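Local coordinates for protein amidase, hydantoinase/carbamoylase family (Paraburkholderia phymatum, PDB 6C0D) that probably hydrolyses N-carbamoyl-L-amino acids to the free amino acids, as a homodimeric, zinc-binding member of the M20 peptidase family, at residues M58-D64 with V73-R78; G136-S140 with S155-N161; F147-A151 with V371-H375; K208-T214 with G356-P362; R242-L248 with V284-L290. All blocks are in the same frame, centred on the assembly; numbering follows the deposited sequence.

Contact 1: residues M58-D64 with V73-R78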
# COMPACT_ATOMS: atom_id res chain seq x y z
N MET A 58 14.41 33.37 31.47
CA MET A 58 14.08 34.68 30.93
C MET A 58 14.05 35.73 32.03
O MET A 58 14.52 36.86 31.84
CB MET A 58 12.73 34.63 30.22
CG MET A 58 12.73 33.76 28.96
SD MET A 58 11.06 33.72 28.27
CE MET A 58 11.28 32.77 26.77
N THR A 59 13.48 35.37 33.18
CA THR A 59 13.46 36.29 34.31
C THR A 59 14.88 36.61 34.76
O THR A 59 15.22 37.78 34.98
CB THR A 59 12.63 35.71 35.45
OG1 THR A 59 11.28 35.56 35.00
CG2 THR A 59 12.68 36.63 36.66
N ASP A 60 15.73 35.58 34.89
CA ASP A 60 17.13 35.79 35.24
C ASP A 60 17.79 36.76 34.28
O ASP A 60 18.67 37.54 34.68
CB ASP A 60 17.91 34.47 35.21
CG ASP A 60 17.47 33.48 36.27
OD1 ASP A 60 16.87 33.90 37.28
OD2 ASP A 60 17.75 32.27 36.08
N ALA A 61 17.42 36.71 33.01
CA ALA A 61 17.99 37.60 32.01
C ALA A 61 17.45 39.02 32.09
O ALA A 61 17.92 39.88 31.34
CB ALA A 61 17.73 37.05 30.60
N GLY A 62 16.47 39.28 32.95
CA GLY A 62 15.87 40.59 33.07
C GLY A 62 14.63 40.83 32.23
O GLY A 62 14.18 41.99 32.14
N LEU A 63 14.05 39.80 31.62
CA LEU A 63 12.82 39.98 30.87
C LEU A 63 11.60 39.80 31.78
O LEU A 63 11.67 39.17 32.84
CB LEU A 63 12.75 38.98 29.72
CG LEU A 63 13.98 38.97 28.80
CD1 LEU A 63 13.92 37.78 27.83
CD2 LEU A 63 14.04 40.27 28.02
N ASP A 64 10.48 40.40 31.36
CA ASP A 64 9.17 40.21 31.99
C ASP A 64 8.57 38.95 31.37
O ASP A 64 8.04 38.99 30.26
CB ASP A 64 8.31 41.44 31.75
CG ASP A 64 6.87 41.26 32.19
OD1 ASP A 64 6.59 40.41 33.06
OD2 ASP A 64 6.01 41.99 31.65
N VAL A 73 5.60 30.56 26.13
CA VAL A 73 6.50 31.24 27.06
C VAL A 73 6.95 32.51 26.37
O VAL A 73 7.53 32.44 25.27
CB VAL A 73 7.70 30.38 27.48
CG1 VAL A 73 8.36 31.00 28.72
CG2 VAL A 73 7.27 28.96 27.78
N PHE A 74 6.68 33.66 26.98
CA PHE A 74 7.05 34.93 26.37
C PHE A 74 7.78 35.78 27.40
O PHE A 74 7.26 36.03 28.49
CB PHE A 74 5.81 35.67 25.84
CG PHE A 74 6.16 36.74 24.84
CD1 PHE A 74 6.32 36.42 23.49
CD2 PHE A 74 6.37 38.05 25.24
CE1 PHE A 74 6.67 37.40 22.57
CE2 PHE A 74 6.72 39.04 24.32
CZ PHE A 74 6.87 38.71 22.98
N GLY A 75 8.99 36.21 27.04
CA GLY A 75 9.77 37.11 27.86
C GLY A 75 9.85 38.46 27.18
O GLY A 75 10.52 38.61 26.15
N ARG A 76 9.12 39.43 27.72
CA ARG A 76 9.02 40.75 27.11
C ARG A 76 10.12 41.64 27.69
O ARG A 76 10.32 41.68 28.91
CB ARG A 76 7.65 41.36 27.40
CG ARG A 76 7.29 42.66 26.65
CD ARG A 76 5.88 43.08 27.07
NE ARG A 76 5.35 44.24 26.34
CZ ARG A 76 5.43 45.49 26.78
NH1 ARG A 76 6.07 45.76 27.92
NH2 ARG A 76 4.89 46.49 26.08
N SER A 77 10.83 42.34 26.81
CA SER A 77 11.80 43.32 27.28
C SER A 77 11.13 44.37 28.17
O SER A 77 9.96 44.72 28.01
CB SER A 77 12.46 43.99 26.07
OG SER A 77 13.44 44.94 26.47
N ARG A 78 11.89 44.88 29.15
CA ARG A 78 11.42 46.01 29.94
C ARG A 78 11.87 47.35 29.38
O ARG A 78 11.49 48.40 29.93
CB ARG A 78 11.88 45.86 31.40
CG ARG A 78 11.56 44.50 32.00
CD ARG A 78 12.00 44.42 33.46
NE ARG A 78 11.81 43.10 34.04
CZ ARG A 78 10.72 42.71 34.69
NH1 ARG A 78 9.70 43.55 34.83
NH2 ARG A 78 10.64 41.48 35.19
O HOH W 1 13.14 40.36 35.18
O HOH W 2 7.74 44.18 29.67
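The thioether of M58 lies over the backbone of G75, with SD 3.5 Å from G75 N, and the chain runs on toward V73, where its SD and CE both lie against CG1. M58 belongs to the last turn of helix 45-60, and this is where that helix ends and turns into an antiparallel beta-hairpin, strand 64-67 returning as strand 73-76. A Schellman motif closes the helix: G62 has positive phi, and the amides of G62 and L63 bond back to T59 O and M58 O. L63 then lays its two methyls along the returning strand, CD1 near G75 O and CD2 3.9 Å from S77 CA. Because G75 has no side chain, M58 and L63 can both settle on its backbone; V128 of strand 125-130 touches the same two side chains from the next strand. D64 and R76 form a hydrogen-bonded antiparallel pair: D64 N reaches R76 O at 2.8 Å and 161°, and R76 N returns to D64 O at 2.8 Å.

On the exposed side the side chain of R78 reaches, extended (chi2 -178°, chi3 -175°), across the turn. In the modelled conformer, one of two, a face of its guanidinium lies against D64 CA, NE makes a weak bond to G62 O, and at its edge NH2 donates to a water, 2.7 Å away, that in turn donates to L63 O.

Contact 2: residues G136-S140 with S155-N161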
# COMPACT_ATOMS: atom_id res chain seq x y z
N GLY A 136 1.70 20.78 16.56
CA GLY A 136 0.31 20.37 16.42
C GLY A 136 -0.09 19.12 17.17
O GLY A 136 -0.81 18.27 16.62
N THR A 137 0.35 18.98 18.42
CA THR A 137 -0.20 17.91 19.26
C THR A 137 -1.70 18.12 19.45
O THR A 137 -2.47 17.15 19.45
CB THR A 137 0.53 17.87 20.60
OG1 THR A 137 1.90 17.51 20.38
CG2 THR A 137 -0.10 16.85 21.53
N PHE A 138 -2.13 19.37 19.58
CA PHE A 138 -3.54 19.73 19.62
C PHE A 138 -3.98 20.47 18.37
O PHE A 138 -4.97 20.09 17.73
CB PHE A 138 -3.85 20.59 20.85
CG PHE A 138 -3.60 19.89 22.16
CD1 PHE A 138 -4.61 19.16 22.77
CD2 PHE A 138 -2.37 19.98 22.78
CE1 PHE A 138 -4.39 18.52 23.97
CE2 PHE A 138 -2.14 19.35 23.98
CZ PHE A 138 -3.15 18.62 24.58
N SER A 139 -3.26 21.53 17.99
CA SER A 139 -3.65 22.40 16.90
C SER A 139 -2.40 23.12 16.40
O SER A 139 -1.81 23.90 17.14
CB SER A 139 -4.71 23.41 17.36
OG SER A 139 -5.18 24.22 16.30
N SER A 140 -2.01 22.85 15.15
CA SER A 140 -0.73 23.34 14.65
C SER A 140 -0.67 24.87 14.67
O SER A 140 -1.63 25.56 14.32
CB SER A 140 -0.47 22.82 13.24
OG SER A 140 -0.25 21.42 13.25
N SER A 155 -10.36 26.06 17.82
CA SER A 155 -9.34 25.16 18.37
C SER A 155 -9.45 25.07 19.88
O SER A 155 -9.40 23.97 20.45
CB SER A 155 -7.95 25.64 17.95
OG SER A 155 -7.83 25.68 16.54
N LEU A 156 -9.60 26.21 20.56
CA LEU A 156 -9.71 26.21 22.01
C LEU A 156 -10.92 25.41 22.48
O LEU A 156 -10.92 24.88 23.60
CB LEU A 156 -9.80 27.64 22.53
CG LEU A 156 -8.55 28.49 22.32
CD1 LEU A 156 -8.81 29.92 22.74
CD2 LEU A 156 -7.40 27.89 23.12
N ARG A 157 -11.95 25.31 21.65
CA ARG A 157 -13.19 24.69 22.06
C ARG A 157 -13.23 23.20 21.76
O ARG A 157 -13.83 22.44 22.52
CB ARG A 157 -14.36 25.39 21.38
CG ARG A 157 -15.74 25.02 21.90
CD ARG A 157 -16.80 25.99 21.39
NE ARG A 157 -16.75 26.15 19.94
CZ ARG A 157 -16.20 27.19 19.31
NH1 ARG A 157 -15.64 28.17 20.01
NH2 ARG A 157 -16.21 27.24 17.99
N SER A 158 -12.58 22.75 20.68
CA SER A 158 -12.77 21.38 20.23
C SER A 158 -11.50 20.65 19.81
O SER A 158 -11.60 19.48 19.43
CB SER A 158 -13.76 21.36 19.05
OG SER A 158 -13.23 22.04 17.94
N ALA A 159 -10.32 21.27 19.86
CA ALA A 159 -9.11 20.56 19.48
C ALA A 159 -8.77 19.51 20.53
O ALA A 159 -8.90 19.75 21.73
CB ALA A 159 -7.94 21.53 19.29
N ARG A 160 -8.34 18.34 20.07
CA ARG A 160 -7.94 17.24 20.94
C ARG A 160 -6.60 16.69 20.48
O ARG A 160 -6.21 16.84 19.32
CB ARG A 160 -8.98 16.11 20.96
CG ARG A 160 -10.36 16.52 21.41
CD ARG A 160 -11.35 15.37 21.25
NE ARG A 160 -12.72 15.79 21.49
CZ ARG A 160 -13.36 15.66 22.66
NH1 ARG A 160 -12.74 15.11 23.69
NH2 ARG A 160 -14.61 16.08 22.78
N ASN A 161 -5.89 16.04 21.41
CA ASN A 161 -4.65 15.36 21.08
C ASN A 161 -4.94 13.90 20.72
O ASN A 161 -6.10 13.48 20.61
CB ASN A 161 -3.64 15.50 22.22
CG ASN A 161 -4.05 14.73 23.48
OD1 ASN A 161 -4.98 13.94 23.49
ND2 ASN A 161 -3.32 14.99 24.57
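The loop 136-140 and the end of helix 153-158 run past each other without a backbone-to-backbone hydrogen bond, coming closest at F138 and N161, whose CA atoms are 4.7 Å apart, while N161 CA makes a CA-H...O contact of 3.3 Å to T137 O. N161 leans over the F138 ring. Its CB sits above one face, offset toward the rim, as a CH-pi contact 3.9 Å from the ring centroid, and its amide continues along the ring at 24° to the ring plane, with ND2 3.6 Å from F138 CZ. CG of N161 stands between its own N and carbonyl carbon (chi1 68°), and this rotation lays the amide along the phenyl; N161 OD1 is taken by L165 N. Beside the ring, T137 CG2 packs on N161 CB.

This loop follows strand 125-130 and comes directly after E135, a predicted ligand of the second zinc in the M20 catalytic domain. The amides of T137, F138 and S139 all donate to the carboxylate of D133, just before the loop in sequence.

A159 CB fits under F138 O at 3.7 Å. Further along, the hydroxyls of S139 and S155 share a hydrogen bond of 3.0 Å, and the R145 guanidinium bonds both, NH1 to S139 OG and NH2 to S155 OG.

Contact 3: residues F147-A151 with V371-H375. With EDO (1,2-ethanediol), chain I.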
# COMPACT_ATOMS: atom_id res chain seq x y z
N PHE A 147 -0.78 34.64 19.03
CA PHE A 147 -0.01 35.87 19.15
C PHE A 147 -0.45 36.92 18.14
O PHE A 147 -0.70 38.08 18.49
CB PHE A 147 1.47 35.53 18.99
CG PHE A 147 2.39 36.72 19.07
CD1 PHE A 147 2.52 37.42 20.26
CD2 PHE A 147 3.13 37.12 17.96
CE1 PHE A 147 3.38 38.51 20.34
CE2 PHE A 147 3.98 38.20 18.03
CZ PHE A 147 4.11 38.90 19.23
N VAL A 148 -0.55 36.54 16.86
CA VAL A 148 -0.92 37.52 15.83
C VAL A 148 -2.41 37.77 15.76
O VAL A 148 -2.86 38.60 14.96
CB VAL A 148 -0.41 37.10 14.43
CG1 VAL A 148 1.10 36.83 14.47
CG2 VAL A 148 -1.16 35.89 13.91
N GLY A 149 -3.21 37.09 16.59
CA GLY A 149 -4.64 37.34 16.57
C GLY A 149 -5.41 36.61 15.50
O GLY A 149 -6.55 36.96 15.23
N ASP A 150 -4.81 35.60 14.86
CA ASP A 150 -5.55 34.72 13.96
C ASP A 150 -6.59 33.92 14.76
O ASP A 150 -6.54 33.84 15.99
CB ASP A 150 -4.60 33.75 13.23
CG ASP A 150 -3.77 34.44 12.14
OD1 ASP A 150 -4.06 35.60 11.78
OD2 ASP A 150 -2.82 33.80 11.63
N ALA A 151 -7.54 33.33 14.05
CA ALA A 151 -8.64 32.63 14.71
C ALA A 151 -8.15 31.39 15.46
O ALA A 151 -7.45 30.55 14.89
CB ALA A 151 -9.71 32.23 13.68
N VAL A 371 3.50 32.16 9.89
CA VAL A 371 2.32 32.82 10.45
C VAL A 371 2.65 34.27 10.80
O VAL A 371 1.89 35.20 10.49
CB VAL A 371 1.82 32.04 11.68
CG1 VAL A 371 0.75 32.84 12.46
CG2 VAL A 371 1.28 30.66 11.27
N ILE A 372 3.78 34.48 11.47
CA ILE A 372 4.11 35.82 11.97
C ILE A 372 4.42 36.76 10.81
O ILE A 372 4.07 37.95 10.85
CB ILE A 372 5.26 35.71 12.98
CG1 ILE A 372 4.73 35.03 14.25
CG2 ILE A 372 5.86 37.10 13.31
CD1 ILE A 372 5.80 34.39 15.08
N ALA A 373 5.05 36.24 9.74
CA ALA A 373 5.48 37.07 8.62
C ALA A 373 4.33 37.78 7.92
O ALA A 373 4.55 38.79 7.24
CB ALA A 373 6.24 36.23 7.59
N GLN A 374 3.11 37.26 8.04
CA GLN A 374 1.96 37.91 7.42
C GLN A 374 1.51 39.15 8.19
O GLN A 374 0.64 39.87 7.70
CB GLN A 374 0.84 36.86 7.27
CG GLN A 374 1.36 35.56 6.58
CD GLN A 374 0.33 34.43 6.46
OE1 GLN A 374 -0.87 34.67 6.39
NE2 GLN A 374 0.82 33.17 6.42
N HIS A 375 2.10 39.42 9.35
CA HIS A 375 1.70 40.55 10.20
C HIS A 375 2.81 41.55 10.47
O HIS A 375 2.53 42.75 10.54
CB HIS A 375 1.16 40.02 11.54
CG HIS A 375 -0.07 39.19 11.38
ND1 HIS A 375 -1.34 39.70 11.51
CD2 HIS A 375 -0.22 37.88 11.06
CE1 HIS A 375 -2.23 38.75 11.29
NE2 HIS A 375 -1.57 37.63 11.01
C1 EDO I . 4.26 42.10 7.40
O1 EDO I . 4.07 41.37 6.19
C2 EDO I . 4.94 43.43 7.11
O2 EDO I . 6.10 43.19 6.30
O HOH W 3 -0.99 34.89 9.74
O HOH W 4 -3.53 35.52 8.47
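A valine set over the face of a histidine is the odd feature here: CB of V148 sits above the H375 imidazole, 3.6 Å from the ring centroid, a close CH-pi contact. The two side chains meet at about a right angle, so the branch point of V148 faces the ring and both methyls reach it, CG2 lying 3.4 Å from H375 NE2. With CG1 beside the backbone N (chi1 -54°), that methyl is also carried across to I372, whereas CG2 goes to V371 CG1 at 3.9 Å. One branched residue thus joins two helix ends, that of helix 142-148 and that of helix 368-372, which are more than two hundred residues apart in the chain but meet in the M20 catalytic domain. Helix 142-148 stops in a Schellman motif at G149, whose positive phi turns the chain so that D150 comes back to the same histidine.

D150 approaches the ring at its edge. Its OD1 receives a weak, bent bond from H375 NE2, 3.3 Å long with 131° at the hydrogen, the carboxylate being turned 53° from the imidazole plane. A water in the plane of the ring lies 3.1 Å from NE2 and 2.8 Å from D150 OD2, and V371 O is also within its reach. R186 donates to V148 O.

The D150 carboxylate would probably help keep a proton on NE2, while the valine packs against one face and limits the ring's rotation.

Contact 4: residues K208-T214 with G356-P362. With EDO (1,2-ethanediol), chain J.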
# COMPACT_ATOMS: atom_id res chain seq x y z
N LYS A 208 27.81 24.12 3.44
CA LYS A 208 27.80 25.46 4.02
C LYS A 208 27.32 25.39 5.47
O LYS A 208 26.77 24.39 5.92
CB LYS A 208 26.90 26.40 3.23
CG LYS A 208 27.18 26.53 1.76
CD LYS A 208 28.35 27.44 1.48
CE LYS A 208 28.29 27.94 0.05
NZ LYS A 208 29.55 28.58 -0.38
N LEU A 209 27.54 26.49 6.20
CA LEU A 209 27.26 26.53 7.63
C LEU A 209 26.06 27.39 8.00
O LEU A 209 25.55 27.25 9.11
CB LEU A 209 28.50 27.05 8.39
CG LEU A 209 29.79 26.22 8.16
CD1 LEU A 209 30.95 26.79 8.99
CD2 LEU A 209 29.54 24.74 8.48
N ILE A 210 25.64 28.31 7.13
CA ILE A 210 24.61 29.30 7.47
C ILE A 210 23.68 29.44 6.28
O ILE A 210 24.15 29.66 5.16
CB ILE A 210 25.21 30.68 7.80
CG1 ILE A 210 26.13 30.61 9.02
CG2 ILE A 210 24.08 31.74 7.98
CD1 ILE A 210 25.43 30.33 10.34
N GLY A 211 22.37 29.34 6.52
CA GLY A 211 21.43 29.62 5.44
C GLY A 211 20.56 30.82 5.76
O GLY A 211 20.03 30.93 6.88
N VAL A 212 20.43 31.75 4.81
CA VAL A 212 19.53 32.90 4.96
C VAL A 212 18.26 32.57 4.19
O VAL A 212 18.31 32.43 2.97
CB VAL A 212 20.18 34.18 4.40
CG1 VAL A 212 19.17 35.37 4.47
CG2 VAL A 212 21.47 34.51 5.18
N VAL A 213 17.14 32.46 4.89
CA VAL A 213 15.91 31.94 4.26
C VAL A 213 15.23 33.01 3.41
O VAL A 213 14.95 34.12 3.87
CB VAL A 213 14.97 31.37 5.34
CG1 VAL A 213 13.62 30.96 4.73
CG2 VAL A 213 15.64 30.13 6.03
N THR A 214 14.98 32.67 2.14
CA THR A 214 14.31 33.60 1.23
C THR A 214 12.80 33.56 1.40
O THR A 214 12.14 34.60 1.51
CB THR A 214 14.65 33.23 -0.22
OG1 THR A 214 14.39 31.82 -0.40
CG2 THR A 214 16.13 33.49 -0.49
N GLY A 356 32.16 33.00 2.83
CA GLY A 356 32.29 31.82 1.99
C GLY A 356 31.58 30.59 2.49
O GLY A 356 31.69 29.53 1.85
N GLN A 357 30.84 30.68 3.60
CA GLN A 357 30.19 29.50 4.17
C GLN A 357 28.70 29.75 4.43
O GLN A 357 28.11 29.13 5.31
CB GLN A 357 30.89 29.05 5.45
CG GLN A 357 32.36 28.67 5.20
CD GLN A 357 32.54 27.44 4.33
OE1 GLN A 357 31.58 26.76 3.94
NE2 GLN A 357 33.81 27.13 4.01
N TRP A 358 28.08 30.66 3.67
CA TRP A 358 26.66 30.91 3.83
C TRP A 358 25.97 30.98 2.47
O TRP A 358 26.62 31.19 1.43
CB TRP A 358 26.40 32.22 4.62
CG TRP A 358 26.76 33.45 3.84
CD1 TRP A 358 28.00 34.02 3.72
CD2 TRP A 358 25.87 34.24 3.04
NE1 TRP A 358 27.92 35.13 2.88
CE2 TRP A 358 26.63 35.28 2.46
CE3 TRP A 358 24.49 34.16 2.75
CZ2 TRP A 358 26.06 36.25 1.61
CZ3 TRP A 358 23.92 35.13 1.91
CH2 TRP A 358 24.71 36.15 1.34
N MET A 359 24.65 30.77 2.46
CA MET A 359 23.90 30.88 1.21
C MET A 359 22.46 31.30 1.48
O MET A 359 21.92 31.07 2.57
CB MET A 359 23.87 29.56 0.42
CG MET A 359 23.21 28.41 1.20
SD MET A 359 23.40 26.75 0.47
CE MET A 359 22.19 26.84 -0.82
N HIS A 360 21.84 31.92 0.48
CA HIS A 360 20.39 32.05 0.46
C HIS A 360 19.75 30.73 0.07
O HIS A 360 20.29 29.96 -0.74
CB HIS A 360 19.94 33.11 -0.55
CG HIS A 360 20.23 34.52 -0.14
ND1 HIS A 360 21.34 35.20 -0.58
CD2 HIS A 360 19.52 35.40 0.62
CE1 HIS A 360 21.33 36.43 -0.08
NE2 HIS A 360 20.23 36.57 0.65
N MET A 361 18.56 30.47 0.62
CA MET A 361 17.86 29.22 0.31
C MET A 361 16.42 29.31 0.79
O MET A 361 16.14 30.02 1.76
CB MET A 361 18.55 28.03 1.00
CG MET A 361 18.64 28.26 2.53
SD MET A 361 19.57 26.92 3.36
CE MET A 361 18.40 25.57 3.21
N PRO A 362 15.49 28.61 0.16
CA PRO A 362 14.14 28.53 0.71
C PRO A 362 14.10 27.59 1.90
O PRO A 362 15.00 26.75 2.09
CB PRO A 362 13.32 27.96 -0.46
CG PRO A 362 14.34 27.03 -1.14
CD PRO A 362 15.65 27.79 -1.06
C1 EDO J . 28.10 21.80 6.98
O1 EDO J . 26.95 21.58 6.15
C2 EDO J . 28.37 20.61 7.89
O2 EDO J . 29.61 20.01 7.49
O HOH W 5 29.27 31.71 0.84
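Two parallel strands of the M20 catalytic domain, 210-227 and 358-363, lie edge to edge here in regular register, I210 beside W358 and on to V213 beside M361. The ladder alternates in the parallel fashion: M359 N donates to I210 O, V212 N to M359 O at 2.8 Å and 166°, M361 N to V212 O, and T214 N closes on M361 O. Just before the strand, L209 N donates to Q357 O at 2.8 Å, with a weaker second bond to it from I210 N.

I210, V212, W358 and H360 share one face. W358 has CG between its N and carbonyl carbon (chi1 71°), which swings the indole along the strand until V212 CG2 rests 3.9 Å from CE3, while V212 CG1, the other branch, lies alongside the H360 ring at CD2. Helix 340-353 packs on this face, and its D351 accepts from W358 NE1. On the other face M361 bends at chi3 (-70°) to set SD over the bare CA of G211, 3.9 Å away, a place that a glycine leaves clear. K208, bent at chi2, folds across the strand start and brings NZ to G356 O at 3.2 Å, from above the carbonyl plane.

Strand 378-384 flanks 210-227 on its other side, antiparallel, and helices pack on both faces of these strands, as in the alpha/beta sandwich of this family's catalytic domain.

Contact 5: residues R242-L248 with V284-L290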
# COMPACT_ATOMS: atom_id res chain seq x y z
N ARG A 242 -8.72 -3.80 -16.80
CA ARG A 242 -8.86 -2.42 -16.35
C ARG A 242 -8.17 -2.34 -14.99
O ARG A 242 -8.80 -2.16 -13.96
CB ARG A 242 -10.33 -2.01 -16.27
CG ARG A 242 -11.07 -2.12 -17.62
CD ARG A 242 -12.46 -2.65 -17.41
NE ARG A 242 -13.27 -2.53 -18.62
CZ ARG A 242 -13.96 -1.44 -18.94
NH1 ARG A 242 -13.92 -0.40 -18.13
NH2 ARG A 242 -14.69 -1.40 -20.05
N ASP A 243 -6.85 -2.53 -15.01
CA ASP A 243 -6.04 -2.65 -13.81
C ASP A 243 -5.81 -1.26 -13.22
O ASP A 243 -5.08 -0.44 -13.79
CB ASP A 243 -4.74 -3.36 -14.17
CG ASP A 243 -3.85 -3.65 -12.98
OD1 ASP A 243 -3.76 -2.81 -12.05
OD2 ASP A 243 -3.17 -4.70 -13.05
N ALA A 244 -6.42 -0.99 -12.06
CA ALA A 244 -6.30 0.34 -11.48
C ALA A 244 -4.88 0.64 -11.02
O ALA A 244 -4.47 1.81 -11.00
CB ALA A 244 -7.26 0.48 -10.29
N GLY A 245 -4.14 -0.38 -10.59
CA GLY A 245 -2.76 -0.14 -10.16
C GLY A 245 -1.84 0.16 -11.33
O GLY A 245 -0.90 0.95 -11.20
N ALA A 246 -2.08 -0.48 -12.47
CA ALA A 246 -1.28 -0.17 -13.65
C ALA A 246 -1.55 1.25 -14.13
O ALA A 246 -0.62 1.95 -14.56
CB ALA A 246 -1.58 -1.17 -14.78
N ALA A 247 -2.82 1.68 -14.09
CA ALA A 247 -3.13 3.07 -14.40
C ALA A 247 -2.40 4.02 -13.46
O ALA A 247 -1.79 5.00 -13.89
CB ALA A 247 -4.65 3.29 -14.31
N LEU A 248 -2.43 3.72 -12.16
CA LEU A 248 -1.78 4.60 -11.19
C LEU A 248 -0.30 4.77 -11.51
O LEU A 248 0.24 5.89 -11.47
CB LEU A 248 -1.96 4.01 -9.78
CG LEU A 248 -1.36 4.79 -8.59
CD1 LEU A 248 -2.12 4.43 -7.32
CD2 LEU A 248 0.13 4.48 -8.39
N VAL A 284 -6.36 -8.77 -10.06
CA VAL A 284 -6.14 -7.50 -10.75
C VAL A 284 -6.82 -6.41 -9.93
O VAL A 284 -8.03 -6.51 -9.68
CB VAL A 284 -6.71 -7.55 -12.18
CG1 VAL A 284 -6.43 -6.23 -12.91
CG2 VAL A 284 -6.16 -8.77 -12.95
N PRO A 285 -6.10 -5.39 -9.46
CA PRO A 285 -6.71 -4.36 -8.59
C PRO A 285 -7.81 -3.60 -9.32
O PRO A 285 -7.59 -3.06 -10.40
CB PRO A 285 -5.54 -3.43 -8.24
CG PRO A 285 -4.29 -4.20 -8.56
CD PRO A 285 -4.65 -5.18 -9.65
N GLY A 286 -8.98 -3.50 -8.68
CA GLY A 286 -10.07 -2.73 -9.25
C GLY A 286 -10.09 -1.27 -8.84
O GLY A 286 -10.78 -0.44 -9.45
N LYS A 287 -9.34 -0.94 -7.79
CA LYS A 287 -9.19 0.43 -7.31
C LYS A 287 -7.76 0.63 -6.83
O LYS A 287 -7.10 -0.32 -6.40
CB LYS A 287 -10.15 0.77 -6.16
CG LYS A 287 -11.63 0.71 -6.55
CD LYS A 287 -12.52 1.06 -5.35
CE LYS A 287 -14.00 1.00 -5.73
NZ LYS A 287 -14.91 1.20 -4.55
N ALA A 288 -7.30 1.88 -6.88
CA ALA A 288 -5.96 2.24 -6.46
C ALA A 288 -5.96 3.72 -6.10
O ALA A 288 -6.68 4.51 -6.72
CB ALA A 288 -4.93 1.95 -7.56
N VAL A 289 -5.13 4.10 -5.13
CA VAL A 289 -5.04 5.49 -4.71
C VAL A 289 -3.59 5.83 -4.39
O VAL A 289 -2.86 5.00 -3.83
CB VAL A 289 -5.97 5.77 -3.50
CG1 VAL A 289 -5.59 4.90 -2.32
CG2 VAL A 289 -5.91 7.27 -3.10
N LEU A 290 -3.17 7.03 -4.78
CA LEU A 290 -1.87 7.53 -4.37
C LEU A 290 -2.08 8.84 -3.62
O LEU A 290 -3.07 9.54 -3.82
CB LEU A 290 -0.91 7.74 -5.55
CG LEU A 290 -1.18 8.81 -6.63
CD1 LEU A 290 -0.83 10.26 -6.15
CD2 LEU A 290 -0.36 8.50 -7.86
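A244 and L248, one turn apart on the first turns of helix 244-262, press onto strand 283-296 and make the helix-on-sheet layer of the M20 dimerisation domain. A244 CB fits into the dip over the backbone between G286 and K287, 3.5 Å from K287 C, while A288 CB pushes up under the A244 carbonyl, 3.5 Å from its O. Small residues let the two elements lie close: the axes of the short segments approach to 7.0 Å. The step at G286 and K287, both opposite D277, is a classic beta bulge. One turn on, L248 puts CG anti to its N (chi1 -179°), reaching down so that CD1 lies over V289 C and A288 CB, and CG meets L290 CD2 at 3.9 Å.

At the helix start the D243 carboxylate wedges between V284 CG1 and the P285 ring, with OD1 3.5 Å from P285 CD. V284 and P285 also pack on T270 and V271 of the second subunit, so this end of the contact reaches the dimer interface. As N-cap, D243 OD1 accepts A246 N at 2.9 Å, from above the carboxylate plane, and weakly G245 N. The first amide of the helix, A244 N, turns instead to the strand and donates to P285 O at 2.9 Å, with 165° at the hydrogen.

How the contacts relate
Contacts 1 and 3 are mostly buried and touch each other, F74 packing on F147. Contact 2 is at the surface, and its segments adjoin those of contact 3 in sequence, helices 142-148 and 153-158 following one another. Contact 2 uses a serine pair with an arginine, contact 3 a histidine with carboxylate and water; the side chains of T137 and I372 lie about 12 Å from the zinc. Contact 4 is a backbone ladder, partly buried. Contact 5, buried, sets alanines and leucines of a helix start on a strand, far from the zinc and beside the second subunit. Strand 210-227 runs from contact 4 to neighbour strand 283-296 of contact 5, bridging about 43 Å between centres.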